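Local coordinates for erythrocyte membrane protein 1 (Plasmodium falciparum, PDB 6S8T), which binds the host receptor ICAM-1 through this DBLbeta domain, one adhesive module of a much longer surface protein of infected erythrocytes, at residues 116-120 / 151-155; 175-180 / 272-278; 195-199 / 293-297; 218-222 / 233-239; 313-317 / 459-463. All blocks are in the same frame, centred on the assembly; numbering follows the deposited sequence.

From the N terminus, contact 1 comes first: it closes a short, mostly helical loop by setting residues 116-120 on helix 137-163. Contact 2 opens later, on helix 172-194, and its disulfide reaches forward to the loop after helix 246-268. Contact 3 starts just beyond helix 172-194 and ends at the start of helix 293-319, so contacts 2 and 3 cross along the chain. Contact 4 is nested within both loops, at the far end of helix 202-221. Contact 5 follows in series, tying the later part of helix 293-319 to the end of this chain. Contacts 1 and 3 touch where Trp199 packs on Gln116; contacts 4 and 5 lie about 60 Å apart between centres.

Contact 1: residues 116-120 / 151-155; sequences QHMCT and MDADE
With CG of Asp152 anti to its own backbone N (chi1 -169°), the carboxylate reaches off helix 137-163 to the backbone of Cys119, while Met118, likewise anti and extended beyond CG, crosses the same carboxylate at about a right angle. The polar link is one hydrogen bond: Cys119 N donates to Asp152 OD1 at 2.9 Å in a nearly straight bond, 163° at the hydrogen. The donor arrives from above the carboxylate plane, 52° out of it. Met118 CG sits 3.6 Å from Asp152 OD2, and Cys119 CB lies equally close to Asp152 OD1, so hydrocarbon borders both oxygens.

Cys119 is the centre of an inverse gamma turn in the loop between helices 113-116 and 121-124, within the Duffy-binding region of this DBLbeta domain. Cys119 SG, disulfide-bonded to Cys80, also packs 4.0 Å from Glu155 CB, one helical turn beyond Asp152. The disulfide thus brings a third piece of chain to the place where loop and helix meet.

Asp152 is buried and does more than hold the loop. Its OD1 also forms a salt bridge with Arg89, and its OD2 takes a hydrogen bond with Ser185 of helix 172-194. These partners would be expected to favour the charged carboxylate and limit its rotation. Glu155 turns its acid group to Arg159 on its own helix, leaving the aliphatic start of its chain against the sulfur, while Met118 continues onto Ser185, Asp188 and Leu189.

Contact 2: residues 175-180 / 272-278; sequences QESICR and KKSNGDC
A disulfide flanked by polar bonds fastens the loop after helix 246-268 to the flank of helix 172-194, within the Duffy-binding region of the domain. Cys179 SG and Cys278 SG are 2.0 Å apart, with a torsion of 99° about the S-S bond. Each sulfur is anti to its carbonyl carbon, and Cys179 and Cys278 are facing residues of helix and loop.

On one flank, Gln175 uses its amide oxygen: Lys273 N donates to Gln175 OE1 at 3.0 Å, tilted 28° from the carbonyl plane, and Lys273 CB packs against the same amide. The lysine chain then runs over Glu176, with Lys273 CE 3.6 Å from Glu176 CG. Lys273 NZ donates to Asn275 OD1 at 2.7 Å and is also bonded to Gln172; it makes no close ion pair with Glu176.

Glu176 instead grips the turn of the loop. Glu176 OE2 accepts from Asp277 N at 3.1 Å through the anti lone pair, and Gly276 CA lies close beside that oxygen. Asp277 OD2 is in turn held by Arg180 NH2 at 2.9 Å in a salt bridge. The oxygen lies in the guanidinium plane, while the carboxylate itself is turned nearly perpendicular to that plane. This arginine probably offsets the nearness of the two acids, whose Glu176 OE2 and Asp277 OD2 are 4.0 Å apart.

Arg180 NH1 pairs with Glu303 of helix 293-319, which also bonds Ser177, while Ile178 packs on Ile157 and Tyr160 of helix 137-163.

Contact 3: residues 195-199 / 293-297; sequences GRDLW and QRLRW
The amide of Gln293 and the carboxylate of Asp197 meet with their planes 89° apart, and the amide uses both ends on the loop. Gln293 NE2 donates to Asp197 OD1 at 3.0 Å, reaching it on the anti side, somewhat out of the carboxylate plane. Gln293 OE1 accepts from Leu198 N at 2.8 Å, with the donor in the carbonyl plane. An extended side chain, CG anti to the backbone N (chi1 -178°), carries the amide from the first turn of its helix to the loop.

Leu198 runs past Gln293 in the opposite direction, its CG 3.5 Å from Gln293 OE1. It crosses Arg294 at about a right angle, placing CD1 over one guanidinium face near the rim. Nearer the backbone, Leu198 CB lies 4.1 Å from Trp297 CZ3. Asp197 OD2 accepts from Trp199 N at 3.1 Å, closing an Asx turn, and is salt-bridged to Arg115.

The loop follows a Schellman motif at Gly195 that ends helix 172-194, and it leads to helix 202-221. Asp188 of helix 172-194 accepts from Gln293 and Trp297 and pairs with Arg296. Trp297 also touches helix 113-116, while Arg294 pairs with Asp387, just before helix 388-402.

Contact 4: residues 218-222 / 233-239; sequences IKEEI and DKYKGDE
The ring of Tyr235 is met obliquely by Ile222, whose CD1 lies 4.0 Å from Tyr235 CE2, the two side chains crossing at about a right angle. Two carboxylates, of Asp233 and Glu239, take the end of Lys219 between them. Asp233 OD2 lies 3.3 Å from Lys219 CE, with the ammonium farther off. Asp233 OD1 accepts from Tyr235 N at 3.1 Å, the donor standing 66° out of the carboxylate plane.

Lys219 is anti throughout (chi1 180°), which carries NZ straight out from helix 202-221 to the turn. There Lys219 NZ forms a salt bridge with Glu239 OE1 at 2.8 Å, though its hydrogen-bond geometry is weak, and a weak bond to Tyr235 O at 3.4 Å. Glu239 comes in from a bent chain, crossing the lysine at about a right angle.

Deeper in, Tyr235 OH is hydrogen-bonded to Asp251 and to Gly35 N, and Leu248 of helix 246-268 packs on Lys219, Ile222 and Tyr235. The loop itself combines an Asx turn at Asp233 with a type II beta turn from Tyr235 to Asp238, Gly237 taking the positive-phi position common in such turns.

Contact 5: residues 313-317 / 459-463; sequences YDKLM and PPKYA
Tyr462 is the centre of the contact, its ring touching Tyr313, Leu316 and Met317 of helix 293-319. Against Tyr313 it forms an offset edge-to-face pair: the edge of Tyr462 points toward the face of Tyr313, with centroids 5.6 Å apart and planes at 81°. The pair is skewed toward the phenol end, so Tyr462 CE2 comes 3.7 Å from Tyr313 CZ, and the Tyr313 hydroxyl oxygen lies in the plane of the Tyr462 ring, at its edge.

Leu316 lies over one face of Tyr462, sliding past it in the opposite direction, with Leu316 CD2 4.1 Å from Tyr462 CG. Pro459 CG packs 4.2 Å from Leu316 CD2, so the leucine is met by both proline and tyrosine. At the far end of the ring, Tyr462 OH sits 3.1 Å from Met317 CG, a close packing contact. Lys461 CB lies 3.8 Å from Tyr313 OH before the lysine chain bends at the second torsion and leads away. No hydrogen bond crosses between the two segments; shape and aromatic packing carry the contact.

Next out, Tyr462 N is bonded to Pro459 O at 3.0 Å, folding the tail into a turn that brings these residues to the same helix. Tyr313 reaches over because its CG is anti to the backbone N (chi1 -163°).

Leu316 continues onto Ala343 and Cys344 of helix 335-372, and Cys344 is disulfide-bonded to Cys466, a few residues beyond Tyr462. The end of this chain therefore packs on helix 293-319 and is covalently tied to helix 335-372.

Contact 1: residues 116-120 / 151-155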
# COMPACT_ATOMS: atom_id res chain seq x y z
N GLN A 116 -4.50 6.17 -4.48
CA GLN A 116 -5.48 7.21 -4.78
C GLN A 116 -6.15 6.98 -6.14
O GLN A 116 -7.35 7.25 -6.29
CB GLN A 116 -4.81 8.58 -4.74
CG GLN A 116 -5.72 9.73 -5.13
CD GLN A 116 -5.07 11.07 -4.92
OE1 GLN A 116 -4.30 11.26 -3.98
NE2 GLN A 116 -5.37 12.02 -5.80
N HIS A 117 -5.40 6.49 -7.12
CA HIS A 117 -5.93 6.27 -8.46
C HIS A 117 -6.21 4.79 -8.74
O HIS A 117 -6.12 4.34 -9.89
CB HIS A 117 -4.98 6.85 -9.51
CG HIS A 117 -4.64 8.28 -9.28
ND1 HIS A 117 -5.58 9.29 -9.32
CD2 HIS A 117 -3.46 8.88 -8.98
CE1 HIS A 117 -4.99 10.45 -9.07
NE2 HIS A 117 -3.71 10.23 -8.87
N MET A 118 -6.55 4.03 -7.70
CA MET A 118 -6.86 2.62 -7.85
C MET A 118 -8.16 2.43 -8.63
O MET A 118 -9.09 3.23 -8.53
CB MET A 118 -6.97 1.98 -6.46
CG MET A 118 -6.83 0.48 -6.41
SD MET A 118 -6.55 -0.09 -4.72
CE MET A 118 -6.90 -1.83 -4.89
N CYS A 119 -8.21 1.35 -9.43
CA CYS A 119 -9.35 1.09 -10.32
C CYS A 119 -10.44 0.33 -9.57
O CYS A 119 -10.58 -0.89 -9.69
CB CYS A 119 -8.90 0.33 -11.56
SG CYS A 119 -7.75 1.19 -12.66
N THR A 120 -11.24 1.07 -8.81
CA THR A 120 -12.35 0.50 -8.04
C THR A 120 -13.68 1.14 -8.40
O THR A 120 -14.62 1.13 -7.59
CB THR A 120 -12.08 0.62 -6.55
OG1 THR A 120 -11.88 2.00 -6.21
CG2 THR A 120 -10.84 -0.17 -6.16
N MET A 151 -8.29 -5.64 -13.72
CA MET A 151 -8.11 -4.38 -14.44
C MET A 151 -7.15 -3.45 -13.73
O MET A 151 -6.43 -2.69 -14.38
CB MET A 151 -9.46 -3.69 -14.65
CG MET A 151 -10.43 -4.48 -15.53
SD MET A 151 -11.94 -3.57 -15.94
CE MET A 151 -11.28 -2.26 -16.97
N ASP A 152 -7.10 -3.49 -12.39
CA ASP A 152 -6.16 -2.63 -11.68
C ASP A 152 -4.73 -3.13 -11.87
O ASP A 152 -3.80 -2.32 -12.01
CB ASP A 152 -6.51 -2.55 -10.19
CG ASP A 152 -5.73 -1.47 -9.46
OD1 ASP A 152 -5.83 -0.28 -9.83
OD2 ASP A 152 -5.01 -1.81 -8.49
N ALA A 153 -4.53 -4.45 -11.88
CA ALA A 153 -3.21 -5.00 -12.15
C ALA A 153 -2.74 -4.67 -13.56
O ALA A 153 -1.57 -4.35 -13.77
CB ALA A 153 -3.21 -6.51 -11.92
N ASP A 154 -3.64 -4.76 -14.54
CA ASP A 154 -3.27 -4.43 -15.91
C ASP A 154 -2.92 -2.96 -16.05
O ASP A 154 -1.97 -2.60 -16.75
CB ASP A 154 -4.40 -4.83 -16.87
CG ASP A 154 -4.05 -4.58 -18.32
OD1 ASP A 154 -3.08 -5.20 -18.83
OD2 ASP A 154 -4.74 -3.76 -18.97
N GLU A 155 -3.67 -2.09 -15.36
CA GLU A 155 -3.40 -0.65 -15.43
C GLU A 155 -2.09 -0.29 -14.74
O GLU A 155 -1.40 0.64 -15.18
CB GLU A 155 -4.56 0.13 -14.81
CG GLU A 155 -4.58 1.60 -15.16
CD GLU A 155 -4.97 1.85 -16.60
OE1 GLU A 155 -5.65 0.99 -17.20
OE2 GLU A 155 -4.61 2.92 -17.15

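Contact 2: residues 175-180 / 272-278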
# COMPACT_ATOMS: atom_id res chain seq x y z
N GLN A 175 11.22 -4.41 -12.87
CA GLN A 175 10.26 -5.51 -12.82
C GLN A 175 9.86 -5.82 -11.38
O GLN A 175 8.67 -6.01 -11.09
CB GLN A 175 10.83 -6.75 -13.50
CG GLN A 175 11.10 -6.58 -14.99
CD GLN A 175 11.44 -7.88 -15.70
OE1 GLN A 175 10.63 -8.80 -15.75
NE2 GLN A 175 12.65 -7.95 -16.25
N GLU A 176 10.83 -5.85 -10.47
CA GLU A 176 10.50 -6.11 -9.07
C GLU A 176 9.65 -4.99 -8.48
O GLU A 176 8.73 -5.25 -7.70
CB GLU A 176 11.78 -6.30 -8.25
CG GLU A 176 12.10 -7.75 -7.97
CD GLU A 176 13.38 -7.93 -7.19
OE1 GLU A 176 14.37 -7.23 -7.50
OE2 GLU A 176 13.40 -8.76 -6.25
N SER A 177 9.92 -3.74 -8.87
CA SER A 177 9.12 -2.63 -8.38
C SER A 177 7.67 -2.73 -8.86
O SER A 177 6.74 -2.40 -8.12
CB SER A 177 9.75 -1.30 -8.83
OG SER A 177 9.06 -0.19 -8.29
N ILE A 178 7.47 -3.20 -10.10
CA ILE A 178 6.11 -3.40 -10.61
C ILE A 178 5.43 -4.55 -9.89
O ILE A 178 4.24 -4.48 -9.56
CB ILE A 178 6.14 -3.63 -12.14
CG1 ILE A 178 6.71 -2.41 -12.87
CG2 ILE A 178 4.75 -3.95 -12.66
CD1 ILE A 178 6.82 -2.62 -14.38
N CYS A 179 6.17 -5.63 -9.63
CA CYS A 179 5.60 -6.76 -8.90
C CYS A 179 5.16 -6.34 -7.49
O CYS A 179 4.10 -6.76 -7.01
CB CYS A 179 6.61 -7.91 -8.84
SG CYS A 179 6.93 -8.73 -10.46
N ARG A 180 5.96 -5.49 -6.82
CA ARG A 180 5.58 -5.02 -5.49
C ARG A 180 4.32 -4.16 -5.53
O ARG A 180 3.48 -4.24 -4.63
CB ARG A 180 6.74 -4.25 -4.84
CG ARG A 180 7.86 -5.12 -4.28
CD ARG A 180 8.82 -4.32 -3.40
NE ARG A 180 9.43 -3.19 -4.12
CZ ARG A 180 10.58 -3.26 -4.78
NH1 ARG A 180 11.05 -2.18 -5.40
NH2 ARG A 180 11.26 -4.39 -4.83
N LYS A 272 8.85 -11.21 -17.46
CA LYS A 272 9.80 -12.31 -17.61
C LYS A 272 10.45 -12.71 -16.29
O LYS A 272 10.77 -13.89 -16.10
CB LYS A 272 10.87 -11.96 -18.64
CG LYS A 272 10.35 -11.92 -20.07
CD LYS A 272 11.49 -11.89 -21.07
CE LYS A 272 10.98 -11.97 -22.50
NZ LYS A 272 12.09 -12.05 -23.50
N LYS A 273 10.67 -11.77 -15.39
CA LYS A 273 11.31 -12.09 -14.12
C LYS A 273 10.38 -12.96 -13.27
O LYS A 273 9.19 -12.68 -13.15
CB LYS A 273 11.69 -10.82 -13.36
CG LYS A 273 12.53 -11.08 -12.11
CD LYS A 273 12.93 -9.79 -11.43
CE LYS A 273 13.76 -10.05 -10.19
NZ LYS A 273 15.01 -10.79 -10.51
N SER A 274 10.95 -14.01 -12.68
CA SER A 274 10.16 -14.97 -11.93
C SER A 274 10.66 -15.24 -10.52
O SER A 274 10.07 -16.06 -9.81
CB SER A 274 10.08 -16.31 -12.69
OG SER A 274 11.38 -16.78 -13.01
N ASN A 275 11.74 -14.58 -10.09
CA ASN A 275 12.27 -14.73 -8.74
C ASN A 275 12.18 -13.40 -8.00
O ASN A 275 11.57 -12.43 -8.48
CB ASN A 275 13.70 -15.28 -8.78
CG ASN A 275 14.63 -14.45 -9.64
OD1 ASN A 275 14.30 -13.33 -10.05
ND2 ASN A 275 15.82 -14.99 -9.92
N GLY A 276 12.79 -13.34 -6.82
CA GLY A 276 12.72 -12.14 -6.01
C GLY A 276 11.29 -11.84 -5.61
O GLY A 276 10.51 -12.74 -5.28
N ASP A 277 10.93 -10.55 -5.64
CA ASP A 277 9.58 -10.14 -5.30
C ASP A 277 8.54 -10.56 -6.33
O ASP A 277 7.34 -10.42 -6.06
CB ASP A 277 9.53 -8.62 -5.11
CG ASP A 277 10.26 -8.16 -3.86
OD1 ASP A 277 10.39 -8.97 -2.91
OD2 ASP A 277 10.71 -7.00 -3.81
N CYS A 278 8.96 -11.08 -7.48
CA CYS A 278 8.05 -11.58 -8.50
C CYS A 278 7.79 -13.08 -8.39
O CYS A 278 7.25 -13.67 -9.33
CB CYS A 278 8.57 -11.26 -9.90
SG CYS A 278 8.81 -9.50 -10.29

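Contact 3: residues 195-199 / 293-297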
# COMPACT_ATOMS: atom_id res chain seq x y z
N GLY A 195 -12.88 -3.43 5.45
CA GLY A 195 -13.14 -2.20 6.17
C GLY A 195 -11.97 -1.64 6.95
O GLY A 195 -12.18 -0.79 7.82
N ARG A 196 -10.74 -2.08 6.67
CA ARG A 196 -9.56 -1.58 7.35
C ARG A 196 -8.90 -0.39 6.64
O ARG A 196 -8.04 0.26 7.24
CB ARG A 196 -8.52 -2.71 7.49
CG ARG A 196 -9.02 -3.93 8.26
CD ARG A 196 -8.03 -5.09 8.20
NE ARG A 196 -8.50 -6.24 8.98
CZ ARG A 196 -7.77 -7.31 9.26
NH1 ARG A 196 -8.29 -8.29 9.99
NH2 ARG A 196 -6.52 -7.41 8.83
N ASP A 197 -9.29 -0.10 5.40
CA ASP A 197 -8.58 0.90 4.60
C ASP A 197 -8.69 2.30 5.22
O ASP A 197 -9.74 2.69 5.73
CB ASP A 197 -9.14 0.91 3.17
CG ASP A 197 -8.49 1.97 2.30
OD1 ASP A 197 -7.35 1.74 1.83
OD2 ASP A 197 -9.11 3.03 2.09
N LEU A 198 -7.59 3.06 5.15
CA LEU A 198 -7.48 4.33 5.87
C LEU A 198 -7.88 5.55 5.05
O LEU A 198 -7.93 6.65 5.62
CB LEU A 198 -6.05 4.52 6.38
CG LEU A 198 -5.56 3.50 7.41
CD1 LEU A 198 -4.08 3.69 7.67
CD2 LEU A 198 -6.35 3.64 8.70
N TRP A 199 -8.14 5.42 3.76
CA TRP A 199 -8.46 6.59 2.93
C TRP A 199 -9.93 6.95 3.12
O TRP A 199 -10.82 6.20 2.72
CB TRP A 199 -8.15 6.32 1.46
CG TRP A 199 -8.26 7.55 0.60
CD1 TRP A 199 -8.20 8.85 1.03
CD2 TRP A 199 -8.44 7.61 -0.82
NE1 TRP A 199 -8.34 9.71 -0.04
CE2 TRP A 199 -8.48 8.97 -1.18
CE3 TRP A 199 -8.57 6.64 -1.82
CZ2 TRP A 199 -8.65 9.39 -2.51
CZ3 TRP A 199 -8.74 7.06 -3.13
CH2 TRP A 199 -8.78 8.42 -3.46
N GLN A 293 -1.79 -1.81 7.07
CA GLN A 293 -1.71 -0.90 5.92
C GLN A 293 -0.81 0.30 6.20
O GLN A 293 -0.11 0.77 5.30
CB GLN A 293 -3.11 -0.45 5.51
CG GLN A 293 -3.17 0.46 4.29
CD GLN A 293 -4.59 0.75 3.84
OE1 GLN A 293 -5.32 1.50 4.49
NE2 GLN A 293 -5.00 0.14 2.74
N ARG A 294 -0.82 0.81 7.44
CA ARG A 294 0.01 1.97 7.75
C ARG A 294 1.50 1.65 7.59
O ARG A 294 2.29 2.54 7.27
CB ARG A 294 -0.27 2.47 9.17
CG ARG A 294 0.38 3.80 9.52
CD ARG A 294 0.10 4.23 10.95
NE ARG A 294 -1.32 4.40 11.22
CZ ARG A 294 -1.99 5.53 11.01
NH1 ARG A 294 -1.37 6.60 10.52
NH2 ARG A 294 -3.29 5.59 11.29
N LEU A 295 1.89 0.39 7.78
CA LEU A 295 3.29 0.02 7.58
C LEU A 295 3.60 -0.22 6.11
O LEU A 295 4.71 0.08 5.66
CB LEU A 295 3.64 -1.21 8.41
CG LEU A 295 3.55 -1.03 9.94
CD1 LEU A 295 3.71 -2.36 10.66
CD2 LEU A 295 4.58 -0.03 10.43
N ARG A 296 2.64 -0.76 5.35
CA ARG A 296 2.86 -0.96 3.92
C ARG A 296 3.07 0.38 3.22
O ARG A 296 4.02 0.55 2.44
CB ARG A 296 1.69 -1.71 3.29
CG ARG A 296 1.38 -3.06 3.95
CD ARG A 296 0.43 -3.91 3.10
NE ARG A 296 -0.73 -3.18 2.61
CZ ARG A 296 -1.95 -3.23 3.15
NH1 ARG A 296 -2.94 -2.52 2.62
NH2 ARG A 296 -2.17 -3.97 4.23
N TRP A 297 2.21 1.36 3.51
CA TRP A 297 2.32 2.67 2.88
C TRP A 297 3.62 3.38 3.24
O TRP A 297 4.19 4.10 2.41
CB TRP A 297 1.11 3.53 3.25
CG TRP A 297 -0.18 3.07 2.61
CD1 TRP A 297 -0.35 2.00 1.78
CD2 TRP A 297 -1.47 3.68 2.76
NE1 TRP A 297 -1.67 1.91 1.40
CE2 TRP A 297 -2.38 2.92 1.99
CE3 TRP A 297 -1.94 4.78 3.47
CZ2 TRP A 297 -3.73 3.24 1.90
CZ3 TRP A 297 -3.28 5.10 3.39
CH2 TRP A 297 -4.16 4.33 2.61

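Contact 4: residues 218-222 / 233-239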
# COMPACT_ATOMS: atom_id res chain seq x y z
N ILE A 218 -25.69 -10.99 3.18
CA ILE A 218 -24.88 -12.20 3.26
C ILE A 218 -25.07 -12.89 4.60
O ILE A 218 -25.14 -14.12 4.68
CB ILE A 218 -23.40 -11.86 2.99
CG1 ILE A 218 -23.19 -11.54 1.51
CG2 ILE A 218 -22.50 -13.00 3.45
CD1 ILE A 218 -21.76 -11.18 1.15
N LYS A 219 -25.17 -12.11 5.69
CA LYS A 219 -25.37 -12.69 7.01
C LYS A 219 -26.67 -13.48 7.06
O LYS A 219 -26.74 -14.53 7.71
CB LYS A 219 -25.37 -11.60 8.08
CG LYS A 219 -25.58 -12.12 9.49
CD LYS A 219 -25.69 -10.99 10.51
CE LYS A 219 -26.01 -11.54 11.89
NZ LYS A 219 -26.21 -10.48 12.91
N GLU A 220 -27.71 -13.01 6.37
CA GLU A 220 -28.96 -13.74 6.28
C GLU A 220 -28.93 -14.81 5.20
O GLU A 220 -29.67 -15.80 5.30
CB GLU A 220 -30.12 -12.77 6.03
CG GLU A 220 -31.50 -13.33 6.35
CD GLU A 220 -31.76 -13.44 7.85
OE1 GLU A 220 -30.97 -12.87 8.63
OE2 GLU A 220 -32.75 -14.09 8.23
N GLU A 221 -28.10 -14.64 4.17
CA GLU A 221 -28.02 -15.63 3.10
C GLU A 221 -27.50 -16.97 3.62
O GLU A 221 -28.10 -18.02 3.38
CB GLU A 221 -27.12 -15.10 1.97
CG GLU A 221 -26.92 -16.07 0.80
CD GLU A 221 -26.03 -15.48 -0.29
OE1 GLU A 221 -25.76 -14.26 -0.24
OE2 GLU A 221 -25.60 -16.24 -1.18
N ILE A 222 -26.37 -16.94 4.34
CA ILE A 222 -25.81 -18.17 4.92
C ILE A 222 -26.49 -18.57 6.21
O ILE A 222 -26.16 -19.63 6.77
CB ILE A 222 -24.30 -18.03 5.17
CG1 ILE A 222 -24.04 -17.03 6.30
CG2 ILE A 222 -23.58 -17.60 3.90
CD1 ILE A 222 -22.57 -16.89 6.65
N ASP A 233 -26.47 -19.18 14.27
CA ASP A 233 -25.85 -17.99 13.68
C ASP A 233 -24.46 -17.84 14.26
O ASP A 233 -24.30 -17.57 15.46
CB ASP A 233 -26.70 -16.75 13.94
CG ASP A 233 -26.23 -15.53 13.16
OD1 ASP A 233 -25.29 -15.67 12.34
OD2 ASP A 233 -26.79 -14.44 13.37
N LYS A 234 -23.44 -18.02 13.42
CA LYS A 234 -22.05 -17.90 13.84
C LYS A 234 -21.58 -16.45 13.94
O LYS A 234 -20.41 -16.22 14.29
CB LYS A 234 -21.14 -18.66 12.87
CG LYS A 234 -21.46 -20.14 12.72
CD LYS A 234 -20.96 -20.94 13.91
CE LYS A 234 -21.13 -22.44 13.67
NZ LYS A 234 -20.44 -22.88 12.42
N TYR A 235 -22.44 -15.48 13.64
CA TYR A 235 -22.05 -14.07 13.59
C TYR A 235 -23.06 -13.20 14.33
O TYR A 235 -23.38 -12.09 13.90
CB TYR A 235 -21.90 -13.60 12.15
CG TYR A 235 -20.88 -14.40 11.36
CD1 TYR A 235 -19.55 -14.02 11.31
CD2 TYR A 235 -21.27 -15.53 10.65
CE1 TYR A 235 -18.62 -14.75 10.59
CE2 TYR A 235 -20.35 -16.27 9.92
CZ TYR A 235 -19.03 -15.87 9.90
OH TYR A 235 -18.11 -16.60 9.18
N LYS A 236 -23.57 -13.69 15.46
CA LYS A 236 -24.54 -12.92 16.24
C LYS A 236 -23.94 -11.61 16.72
O LYS A 236 -22.84 -11.59 17.29
CB LYS A 236 -25.04 -13.75 17.43
CG LYS A 236 -25.80 -15.00 17.04
CD LYS A 236 -26.29 -15.76 18.27
CE LYS A 236 -27.05 -17.02 17.87
NZ LYS A 236 -27.60 -17.75 19.05
N GLY A 237 -24.66 -10.52 16.49
CA GLY A 237 -24.19 -9.21 16.90
C GLY A 237 -23.06 -8.64 16.07
O GLY A 237 -22.41 -7.69 16.50
N ASP A 238 -22.82 -9.19 14.88
CA ASP A 238 -21.72 -8.73 14.05
C ASP A 238 -21.96 -7.34 13.48
O ASP A 238 -21.00 -6.65 13.11
CB ASP A 238 -21.45 -9.72 12.91
CG ASP A 238 -20.03 -9.65 12.38
OD1 ASP A 238 -19.17 -9.03 13.05
OD2 ASP A 238 -19.77 -10.21 11.30
N GLU A 239 -23.22 -6.89 13.40
CA GLU A 239 -23.49 -5.54 12.94
C GLU A 239 -23.10 -4.49 13.97
O GLU A 239 -22.96 -3.31 13.62
CB GLU A 239 -24.97 -5.39 12.57
CG GLU A 239 -25.93 -5.43 13.75
CD GLU A 239 -26.25 -6.84 14.21
OE1 GLU A 239 -25.66 -7.80 13.67
OE2 GLU A 239 -27.09 -6.99 15.13

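Contact 5: residues 313-317 / 459-463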
# COMPACT_ATOMS: atom_id res chain seq x y z
N TYR A 313 19.29 14.09 -7.47
CA TYR A 313 20.73 14.01 -7.28
C TYR A 313 21.46 13.96 -8.62
O TYR A 313 22.55 14.53 -8.76
CB TYR A 313 21.08 12.78 -6.43
CG TYR A 313 22.47 12.81 -5.84
CD1 TYR A 313 22.71 13.39 -4.60
CD2 TYR A 313 23.55 12.25 -6.52
CE1 TYR A 313 23.98 13.41 -4.05
CE2 TYR A 313 24.82 12.27 -5.98
CZ TYR A 313 25.03 12.85 -4.74
OH TYR A 313 26.29 12.88 -4.20
N ASP A 314 20.88 13.29 -9.61
CA ASP A 314 21.48 13.26 -10.94
C ASP A 314 21.50 14.65 -11.57
O ASP A 314 22.47 15.02 -12.24
CB ASP A 314 20.75 12.27 -11.84
CG ASP A 314 21.02 10.83 -11.48
OD1 ASP A 314 21.80 10.60 -10.53
OD2 ASP A 314 20.46 9.93 -12.14
N LYS A 315 20.44 15.43 -11.37
CA LYS A 315 20.44 16.81 -11.85
C LYS A 315 21.53 17.62 -11.18
O LYS A 315 22.09 18.54 -11.79
CB LYS A 315 19.07 17.45 -11.61
CG LYS A 315 17.93 16.77 -12.35
CD LYS A 315 16.60 17.43 -12.02
CE LYS A 315 15.45 16.75 -12.75
NZ LYS A 315 14.13 17.32 -12.38
N LEU A 316 21.84 17.31 -9.92
CA LEU A 316 22.90 18.00 -9.21
C LEU A 316 24.28 17.58 -9.70
O LEU A 316 25.21 18.40 -9.70
CB LEU A 316 22.77 17.76 -7.71
CG LEU A 316 23.45 18.76 -6.77
CD1 LEU A 316 22.89 20.16 -6.99
CD2 LEU A 316 23.27 18.33 -5.32
N MET A 317 24.44 16.32 -10.12
CA MET A 317 25.74 15.86 -10.60
C MET A 317 26.10 16.48 -11.94
O MET A 317 27.29 16.70 -12.22
CB MET A 317 25.76 14.33 -10.72
CG MET A 317 25.50 13.58 -9.42
SD MET A 317 25.97 11.84 -9.49
CE MET A 317 24.99 11.27 -10.87
N PRO A 459 24.44 18.68 1.02
CA PRO A 459 25.01 17.40 0.61
C PRO A 459 26.51 17.38 0.86
O PRO A 459 27.23 18.28 0.41
CB PRO A 459 24.69 17.32 -0.89
CG PRO A 459 23.58 18.30 -1.10
CD PRO A 459 23.84 19.40 -0.12
N PRO A 460 27.01 16.37 1.58
CA PRO A 460 28.45 16.35 1.91
C PRO A 460 29.35 16.34 0.69
O PRO A 460 30.47 16.88 0.75
CB PRO A 460 28.59 15.06 2.74
CG PRO A 460 27.22 14.79 3.26
CD PRO A 460 26.28 15.24 2.19
N LYS A 461 28.91 15.75 -0.42
CA LYS A 461 29.72 15.71 -1.63
C LYS A 461 29.63 17.00 -2.44
O LYS A 461 30.51 17.25 -3.27
CB LYS A 461 29.30 14.52 -2.50
CG LYS A 461 29.26 13.18 -1.78
CD LYS A 461 30.64 12.58 -1.61
CE LYS A 461 30.56 11.18 -1.01
NZ LYS A 461 31.88 10.49 -0.98
N TYR A 462 28.59 17.81 -2.22
CA TYR A 462 28.38 19.02 -3.00
C TYR A 462 28.24 20.26 -2.12
O TYR A 462 27.71 21.28 -2.57
CB TYR A 462 27.14 18.88 -3.89
CG TYR A 462 27.33 17.88 -5.01
CD1 TYR A 462 27.85 18.26 -6.23
CD2 TYR A 462 26.99 16.54 -4.83
CE1 TYR A 462 28.03 17.35 -7.25
CE2 TYR A 462 27.17 15.62 -5.84
CZ TYR A 462 27.69 16.03 -7.05
OH TYR A 462 27.87 15.12 -8.06
N ALA A 463 28.72 20.20 -0.87
CA ALA A 463 28.65 21.37 -0.00
C ALA A 463 29.48 22.52 -0.55
O ALA A 463 29.05 23.68 -0.54
CB ALA A 463 29.11 21.00 1.41